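Computational Design of Enzyme (PDB 3TP4) is a synthetic protein, probably designed to present an activated serine in a catalytic triad on a TIM-barrel scaffold related to glycosyl hydrolase family 26. Local coordinates at residues M266-A271 with D310-R315. Sequence-based numbering, arbitrary orientation.
Sequences MIAEIA and DPVASR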
HETATM    1  N   MSE A 266       8.039  10.411  12.938  1.00 27.54           N
HETATM    2  CA  MSE A 266       7.360  11.241  11.957  1.00 24.26           C
HETATM    3  C   MSE A 266       6.086  10.601  11.428  1.00 22.43           C
HETATM    4  O   MSE A 266       5.032  11.242  11.397  1.00 26.68           O
HETATM    5  CB  MSE A 266       8.296  11.533  10.789  1.00 22.89           C
HETATM    6  CG  MSE A 266       7.628  12.293   9.676  1.00 27.24           C
HETATM    7 SE   MSE A 266       8.825  12.370   8.143  1.00 54.17          SE
HETATM    8  CE  MSE A 266       8.862  10.470   7.617  1.00 30.03           C
ATOM      9  N   ILE A 267       6.163   9.349  10.985  1.00 22.52           N
ATOM     10  CA  ILE A 267       4.960   8.739  10.434  1.00 24.28           C
ATOM     11  C   ILE A 267       3.848   8.574  11.477  1.00 20.45           C
ATOM     12  O   ILE A 267       2.676   8.712  11.149  1.00 25.46           O
ATOM     13  CB  ILE A 267       5.228   7.418   9.667  1.00 23.69           C
ATOM     14  CG1 ILE A 267       5.609   6.278  10.611  1.00 20.93           C
ATOM     15  CG2 ILE A 267       6.298   7.628   8.577  1.00 20.51           C
ATOM     16  CD1 ILE A 267       5.651   4.926   9.884  1.00 21.42           C
ATOM     17  N   ALA A 268       4.221   8.261  12.719  1.00 22.19           N
ATOM     18  CA  ALA A 268       3.254   8.141  13.805  1.00 27.84           C
ATOM     19  C   ALA A 268       2.580   9.490  14.052  1.00 23.72           C
ATOM     20  O   ALA A 268       1.381   9.556  14.311  1.00 27.57           O
ATOM     21  CB  ALA A 268       3.941   7.660  15.082  1.00 22.53           C
ATOM     22  N   GLU A 269       3.371  10.561  13.980  1.00 24.84           N
ATOM     23  CA  GLU A 269       2.856  11.906  14.217  1.00 30.48           C
ATOM     24  C   GLU A 269       1.882  12.296  13.120  1.00 32.70           C
ATOM     25  O   GLU A 269       0.812  12.843  13.392  1.00 27.99           O
ATOM     26  CB  GLU A 269       4.002  12.913  14.274  1.00 26.97           C
ATOM     27  CG  GLU A 269       4.772  12.908  15.586  1.00 29.07           C
ATOM     28  CD  GLU A 269       6.022  13.776  15.533  1.00 41.20           C
ATOM     29  OE1 GLU A 269       6.266  14.430  14.494  1.00 42.19           O
ATOM     30  OE2 GLU A 269       6.766  13.796  16.532  1.00 40.99           O
ATOM     31  N   ILE A 270       2.251  12.009  11.873  1.00 24.64           N
ATOM     32  CA  ILE A 270       1.369  12.328  10.747  1.00 24.32           C
ATOM     33  C   ILE A 270       0.076  11.518  10.834  1.00 25.66           C
ATOM     34  O   ILE A 270      -1.027  12.051  10.660  1.00 29.18           O
ATOM     35  CB  ILE A 270       2.077  12.087   9.396  1.00 28.54           C
ATOM     36  CG1 ILE A 270       3.263  13.047   9.254  1.00 25.13           C
ATOM     37  CG2 ILE A 270       1.096  12.266   8.239  1.00 28.89           C
ATOM     38  CD1 ILE A 270       4.185  12.729   8.095  1.00 27.14           C
ATOM     39  N   ALA A 271       0.218  10.223  11.108  1.00 27.54           N
ATOM     40  CA  ALA A 271      -0.939   9.366  11.317  1.00 26.48           C
ATOM     41  C   ALA A 271      -1.839   9.950  12.417  1.00 25.58           C
ATOM     42  O   ALA A 271      -3.040  10.149  12.212  1.00 29.24           O
ATOM     43  CB  ALA A 271      -0.489   7.925  11.671  1.00 25.06           C
ATOM     44  N   ASP A 310      11.298   4.818  22.384  1.00 30.54           N
ATOM     45  CA  ASP A 310      10.700   6.089  21.988  1.00 28.25           C
ATOM     46  C   ASP A 310       9.177   6.014  22.002  1.00 33.16           C
ATOM     47  O   ASP A 310       8.584   5.253  21.235  1.00 32.49           O
ATOM     48  CB  ASP A 310      11.176   6.476  20.585  1.00 35.30           C
ATOM     49  CG  ASP A 310      10.871   7.920  20.243  1.00 38.60           C
ATOM     50  OD1 ASP A 310       9.687   8.253  20.030  1.00 31.27           O
ATOM     51  OD2 ASP A 310      11.826   8.723  20.191  1.00 41.00           O
ATOM     52  N   PRO A 311       8.530   6.825  22.854  1.00 30.68           N
ATOM     53  CA  PRO A 311       7.078   6.677  23.011  1.00 29.90           C
ATOM     54  C   PRO A 311       6.291   7.063  21.761  1.00 32.68           C
ATOM     55  O   PRO A 311       5.114   6.720  21.644  1.00 36.17           O
ATOM     56  CB  PRO A 311       6.744   7.621  24.179  1.00 40.14           C
ATOM     57  CG  PRO A 311       7.904   8.570  24.262  1.00 41.59           C
ATOM     58  CD  PRO A 311       9.106   7.802  23.797  1.00 36.34           C
ATOM     59  N   VAL A 312       6.921   7.764  20.833  1.00 25.51           N
ATOM     60  CA  VAL A 312       6.217   8.156  19.620  1.00 24.24           C
ATOM     61  C   VAL A 312       6.539   7.208  18.469  1.00 22.71           C
ATOM     62  O   VAL A 312       5.643   6.760  17.764  1.00 28.14           O
ATOM     63  CB  VAL A 312       6.557   9.609  19.207  1.00 33.60           C
ATOM     64  CG1 VAL A 312       5.882   9.952  17.871  1.00 32.33           C
ATOM     65  CG2 VAL A 312       6.135  10.583  20.313  1.00 32.19           C
ATOM     66  N   ALA A 313       7.825   6.908  18.282  1.00 23.75           N
ATOM     67  CA  ALA A 313       8.240   5.929  17.272  1.00 22.09           C
ATOM     68  C   ALA A 313       7.614   4.547  17.515  1.00 23.01           C
ATOM     69  O   ALA A 313       7.404   3.774  16.585  1.00 23.63           O
ATOM     70  CB  ALA A 313       9.758   5.823  17.231  1.00 22.04           C
ATOM     71  N   SER A 314       7.334   4.222  18.769  1.00 23.82           N
ATOM     72  CA  SER A 314       6.698   2.930  19.070  1.00 23.28           C
ATOM     73  C   SER A 314       5.220   2.905  18.649  1.00 27.10           C
ATOM     74  O   SER A 314       4.597   1.840  18.628  1.00 25.58           O
ATOM     75  CB  SER A 314       6.838   2.608  20.563  1.00 31.79           C
ATOM     76  OG  SER A 314       6.111   3.550  21.323  1.00 40.29           O
ATOM     77  N   ARG A 315       4.664   4.071  18.306  1.00 24.72           N
ATOM     78  CA  ARG A 315       3.264   4.146  17.845  1.00 23.23           C
ATOM     79  C   ARG A 315       3.092   3.692  16.387  1.00 27.87           C
ATOM     80  O   ARG A 315       2.567   4.412  15.530  1.00 24.71           O
ATOM     81  CB  ARG A 315       2.644   5.523  18.115  1.00 23.20           C
ATOM     82  CG  ARG A 315       2.431   5.776  19.622  1.00 27.01           C
ATOM     83  CD  ARG A 315       1.813   7.161  19.913  1.00 25.43           C
ATOM     84  NE  ARG A 315       0.580   7.338  19.158  1.00 26.05           N
ATOM     85  CZ  ARG A 315      -0.528   6.629  19.350  1.00 31.37           C
ATOM     86  NH1 ARG A 315      -0.578   5.697  20.300  1.00 32.60           N
ATOM     87  NH2 ARG A 315      -1.590   6.854  18.592  1.00 28.89           N
TER
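The carboxylate of Glu269 borders Val312 through OE2, which lies 4.2 Å from Val312 CG1, while the closer touch is Glu269 CG to Val312 CG1, 3.9 Å. Glutamate suits this partly exposed spot: its extended chain offers methylenes to valine's branched, apolar methyls, and its carboxylate has long, weak ion pairs with Arg227 and Arg265. A second carboxylate, that of Asp310, shapes the loop facing the helix: Val312 N and Ala313 N reach its OD1 from opposite faces, Val312 N on the anti side, making an Asx turn, and Ala313 N well above the plane in a nearly straight bond (174°), extending it to an Asx motif. Short aspartate can fold back onto these amides, past Pro311, which has no N-H, and Arg265 NH1 salt-bridges OD1. In the TIM barrel, helix 254-274 is packed here against the loop that leads from helix 299-308 into strand 318-321. Ala268 turns its small methyl toward the loop, its CB 3.3 Å from Val312 O, which closes the type I turn 312-315, and 3.6 Å from Arg315 O, which accepts from Arg28 NE. With CG1 anti to its backbone N (chi1 176°), Val312 puts CG1 4.1 Å from Ala268 CB, and its side chain crosses that of Glu269 at about a right angle. Arginine pairs apolar methylenes, Arg315 CB to Ala268 CB at 3.9 Å, with a charged end: the chain, bent at chi3, carries NH2 to a salt bridge with Asp272.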